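Local coordinates for uncharacterized protein (Cricetid herpesvirus 2, PDB 4ZKQ) that binds chemokines and probably acts as a viral decoy receptor, at residues 157-169 and 174-186. Sequence-based numbering, arbitrary orientation.
Sequences GHLCIQEALIHFK and AGVCSLWKANDSR
A beta hairpin pairs strand 161-169 with strand 175-181, and Ile-166 faces Ser-178 in one of its antiparallel hydrogen-bonded pairs. Each residue's N donates to the other's O, at 2.9 Å for Ile-166 N to Ser-178 O. Ala-164 with Trp-180 and Phe-168 with Val-176 are paired the same way. Beyond Ala-164 and Trp-180, at the open end of the hairpin, Ala-182 N bonds to Gln-162 O in a nearly straight bond (173°).

One face carries Ile-166, Ser-178 and Trp-180. Ser-178 has two conformers. In one of them its OG accepts a bent bond from Trp-180 NE1 (2.9 Å, 134°) and lies 3.5 Å from Ile-166 CB. The indole edge passes Ala-164 O, with Trp-180 CD1 3.3 Å from that oxygen.

The hairpin is in the middle of a mixed sheet. Strand 85-94 flanks 161-169, and strand 54-59 runs parallel to 175-181. Helix 44-51 covers Leu-165 on the other face, where Leu-165 CB meets Leu-179 CD1 at 4.1 Å.

On this face His-167 and Cys-177 form a non-hydrogen-bonded pair. CG of His-167 is anti to the backbone N (chi1 -179°), which brings the ring beside the sulfur. Cys-177 SG approaches it obliquely, 3.3 Å from His-167 CD2. That sulfur is disulfide-bonded to Cys-52, and His-167 NE2 is hydrogen-bonded to Thr-51 O. These bonds join the hairpin to the last residue of helix 44-51 and to the residue after it. Farther along, in one conformer of Lys-181, Glu-163 and Lys-181 lie side by side, with Glu-163 OE1 3.7 Å from Lys-181 CG and their charged ends apart.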
# COMPACT_ATOMS: atom_id res chain seq x y z
N GLY A 157 -5.78 -26.35 6.70
CA GLY A 157 -6.62 -25.25 6.25
C GLY A 157 -5.92 -24.31 5.28
O GLY A 157 -6.49 -23.93 4.25
N HIS A 158 -4.68 -23.95 5.59
CA HIS A 158 -3.91 -23.04 4.75
C HIS A 158 -3.77 -23.53 3.31
O HIS A 158 -3.60 -22.74 2.39
CB HIS A 158 -2.52 -22.83 5.35
CG HIS A 158 -1.63 -24.03 5.23
ND1 HIS A 158 -1.74 -25.12 6.06
CD2 HIS A 158 -0.61 -24.30 4.38
CE1 HIS A 158 -0.83 -26.02 5.73
NE2 HIS A 158 -0.13 -25.55 4.71
N LEU A 159 -3.86 -24.85 3.11
CA LEU A 159 -3.68 -25.43 1.79
C LEU A 159 -4.85 -25.14 0.85
O LEU A 159 -4.75 -25.40 -0.35
CB LEU A 159 -3.49 -26.95 1.89
CG LEU A 159 -2.26 -27.44 2.65
CD1 LEU A 159 -2.30 -28.96 2.76
CD2 LEU A 159 -0.98 -26.99 1.98
N CYS A 160 -5.95 -24.62 1.38
CA CYS A 160 -7.11 -24.30 0.55
C CYS A 160 -7.01 -22.91 -0.09
O CYS A 160 -7.74 -22.60 -1.03
CB CYS A 160 -8.39 -24.40 1.38
SG CYS A 160 -8.64 -26.02 2.20
N ILE A 161 -6.10 -22.08 0.42
CA ILE A 161 -5.95 -20.72 -0.11
C ILE A 161 -4.70 -20.65 -0.99
O ILE A 161 -3.59 -20.57 -0.48
CB ILE A 161 -5.86 -19.68 1.02
CG1 ILE A 161 -7.08 -19.81 1.95
CG2 ILE A 161 -5.80 -18.27 0.44
CD1 ILE A 161 -6.87 -19.23 3.32
N GLN A 162 -4.89 -20.68 -2.31
CA GLN A 162 -3.77 -20.68 -3.25
C GLN A 162 -3.09 -19.32 -3.34
O GLN A 162 -1.86 -19.24 -3.48
CB GLN A 162 -4.24 -21.08 -4.65
CG GLN A 162 -4.27 -22.58 -4.88
CD GLN A 162 -5.39 -23.26 -4.12
OE1 GLN A 162 -6.38 -22.62 -3.76
NE2 GLN A 162 -5.23 -24.55 -3.86
N GLU A 163 -3.88 -18.26 -3.32
CA GLU A 163 -3.34 -16.92 -3.39
C GLU A 163 -4.36 -15.90 -2.90
O GLU A 163 -5.57 -16.19 -2.86
CB GLU A 163 -2.94 -16.58 -4.83
CG GLU A 163 -4.11 -16.41 -5.76
CD GLU A 163 -3.70 -16.11 -7.18
OE1 GLU A 163 -2.56 -16.44 -7.56
OE2 GLU A 163 -4.52 -15.54 -7.93
N ALA A 164 -3.87 -14.72 -2.53
CA ALA A 164 -4.74 -13.63 -2.14
C ALA A 164 -4.28 -12.33 -2.79
O ALA A 164 -3.13 -11.91 -2.66
CB ALA A 164 -4.78 -13.49 -0.64
N LEU A 165 -5.22 -11.71 -3.49
CA LEU A 165 -5.06 -10.37 -4.04
C LEU A 165 -5.60 -9.34 -3.08
O LEU A 165 -6.70 -9.51 -2.55
CB LEU A 165 -5.79 -10.26 -5.38
CG LEU A 165 -5.94 -8.85 -5.97
CD1 LEU A 165 -4.59 -8.31 -6.43
CD2 LEU A 165 -6.95 -8.86 -7.11
N ILE A 166 -4.83 -8.28 -2.85
CA ILE A 166 -5.36 -7.09 -2.22
C ILE A 166 -5.25 -5.94 -3.21
O ILE A 166 -4.18 -5.63 -3.72
CB ILE A 166 -4.64 -6.75 -0.91
CG1 ILE A 166 -4.90 -7.85 0.12
CG2 ILE A 166 -5.10 -5.39 -0.38
CD1 ILE A 166 -4.07 -7.74 1.36
N HIS A 167 -6.40 -5.35 -3.49
CA HIS A 167 -6.47 -4.14 -4.29
C HIS A 167 -6.73 -3.01 -3.32
O HIS A 167 -7.75 -3.01 -2.63
CB HIS A 167 -7.59 -4.23 -5.33
CG HIS A 167 -7.70 -3.01 -6.19
ND1 HIS A 167 -8.25 -1.83 -5.73
CD2 HIS A 167 -7.31 -2.78 -7.46
CE1 HIS A 167 -8.20 -0.93 -6.70
NE2 HIS A 167 -7.63 -1.48 -7.76
N PHE A 168 -5.79 -2.07 -3.22
CA PHE A 168 -5.96 -0.89 -2.38
C PHE A 168 -6.15 0.35 -3.26
O PHE A 168 -5.23 0.77 -3.97
CB PHE A 168 -4.75 -0.71 -1.46
CG PHE A 168 -4.92 0.38 -0.42
CD1 PHE A 168 -5.65 0.15 0.73
CD2 PHE A 168 -4.33 1.61 -0.59
CE1 PHE A 168 -5.81 1.14 1.69
CE2 PHE A 168 -4.48 2.61 0.36
CZ PHE A 168 -5.22 2.37 1.50
N LYS A 169 -7.35 0.90 -3.23
CA LYS A 169 -7.63 2.13 -3.98
C LYS A 169 -7.27 3.31 -3.10
O LYS A 169 -7.96 3.61 -2.12
CB LYS A 169 -9.09 2.21 -4.42
CG LYS A 169 -9.30 3.35 -5.40
CD LYS A 169 -10.68 3.36 -6.02
CE LYS A 169 -10.70 4.23 -7.27
NZ LYS A 169 -12.04 4.26 -7.92
N ALA A 174 -5.34 5.78 -7.36
CA ALA A 174 -4.39 4.78 -7.83
C ALA A 174 -4.73 3.40 -7.27
O ALA A 174 -5.09 3.27 -6.10
CB ALA A 174 -2.97 5.17 -7.44
N GLY A 175 -4.63 2.38 -8.12
CA GLY A 175 -4.84 1.01 -7.70
C GLY A 175 -3.53 0.36 -7.34
O GLY A 175 -2.76 -0.05 -8.21
N VAL A 176 -3.26 0.27 -6.04
CA VAL A 176 -2.02 -0.30 -5.55
C VAL A 176 -2.29 -1.70 -5.05
O VAL A 176 -2.94 -1.90 -4.03
CB VAL A 176 -1.42 0.57 -4.44
CG1 VAL A 176 -0.14 -0.05 -3.93
CG2 VAL A 176 -1.15 1.95 -4.98
N CYS A 177 -1.77 -2.68 -5.78
CA CYS A 177 -2.16 -4.06 -5.56
C CYS A 177 -1.04 -4.93 -5.03
O CYS A 177 0.14 -4.62 -5.19
CB CYS A 177 -2.71 -4.64 -6.85
SG CYS A 177 -4.13 -3.70 -7.43
N SER A 178 -1.42 -6.03 -4.39
CA SER A 178 -0.44 -7.00 -3.94
C SER A 178 -0.99 -8.39 -4.15
O SER A 178 -2.17 -8.64 -3.92
CB SER A 178 -0.07 -6.76 -2.48
OG SER A 178 -1.21 -6.84 -1.65
N LEU A 179 -0.13 -9.29 -4.61
CA LEU A 179 -0.52 -10.66 -4.89
C LEU A 179 0.35 -11.60 -4.06
O LEU A 179 1.55 -11.70 -4.28
CB LEU A 179 -0.40 -10.97 -6.38
CG LEU A 179 -0.96 -12.32 -6.84
CD1 LEU A 179 -2.44 -12.42 -6.49
CD2 LEU A 179 -0.76 -12.47 -8.34
N TRP A 180 -0.30 -12.27 -3.11
CA TRP A 180 0.37 -13.15 -2.16
C TRP A 180 0.04 -14.58 -2.53
O TRP A 180 -1.10 -15.01 -2.39
CB TRP A 180 -0.09 -12.85 -0.72
CG TRP A 180 0.02 -11.41 -0.42
CD1 TRP A 180 -0.95 -10.47 -0.57
CD2 TRP A 180 1.17 -10.72 0.06
NE1 TRP A 180 -0.48 -9.23 -0.22
CE2 TRP A 180 0.83 -9.36 0.18
CE3 TRP A 180 2.47 -11.13 0.41
CZ2 TRP A 180 1.73 -8.40 0.63
CZ3 TRP A 180 3.36 -10.17 0.86
CH2 TRP A 180 2.98 -8.82 0.96
N LYS A 181 1.04 -15.31 -3.03
CA LYS A 181 0.84 -16.68 -3.48
C LYS A 181 1.48 -17.68 -2.52
O LYS A 181 2.58 -17.45 -2.00
CB LYS A 181 1.42 -16.89 -4.88
CG LYS A 181 0.79 -16.04 -5.95
CD LYS A 181 1.24 -16.50 -7.33
CE LYS A 181 1.10 -15.40 -8.36
NZ LYS A 181 2.31 -14.52 -8.42
N ALA A 182 0.79 -18.79 -2.30
CA ALA A 182 1.37 -19.87 -1.52
C ALA A 182 2.56 -20.41 -2.32
O ALA A 182 2.46 -20.60 -3.53
CB ALA A 182 0.35 -20.96 -1.26
N ASN A 183 3.67 -20.63 -1.64
CA ASN A 183 4.90 -21.11 -2.29
C ASN A 183 5.43 -20.17 -3.38
O ASN A 183 6.10 -20.61 -4.31
CB ASN A 183 4.67 -22.50 -2.88
CG ASN A 183 4.42 -23.55 -1.80
OD1 ASN A 183 5.05 -23.52 -0.75
ND2 ASN A 183 3.50 -24.47 -2.07
N ASP A 184 5.14 -18.88 -3.26
CA ASP A 184 5.80 -17.89 -4.09
C ASP A 184 7.31 -18.00 -3.88
O ASP A 184 7.76 -18.34 -2.78
CB ASP A 184 5.33 -16.47 -3.74
CG ASP A 184 5.66 -15.48 -4.83
OD1 ASP A 184 6.76 -14.91 -4.80
OD2 ASP A 184 4.81 -15.29 -5.71
N SER A 185 8.09 -17.72 -4.91
CA SER A 185 9.55 -17.83 -4.80
C SER A 185 10.12 -16.78 -3.86
O SER A 185 11.20 -16.95 -3.30
CB SER A 185 10.21 -17.70 -6.17
OG SER A 185 10.05 -16.39 -6.68
N ARG A 186 9.39 -15.68 -3.68
CA ARG A 186 9.87 -14.55 -2.88
C ARG A 186 9.69 -14.79 -1.38
O ARG A 186 9.14 -13.96 -0.66
CB ARG A 186 9.15 -13.28 -3.30
CG ARG A 186 9.29 -13.01 -4.79
CD ARG A 186 8.35 -11.91 -5.25
NE ARG A 186 8.44 -11.65 -6.69
CZ ARG A 186 7.91 -12.43 -7.62
NH1 ARG A 186 7.25 -13.53 -7.28
NH2 ARG A 186 8.02 -12.11 -8.90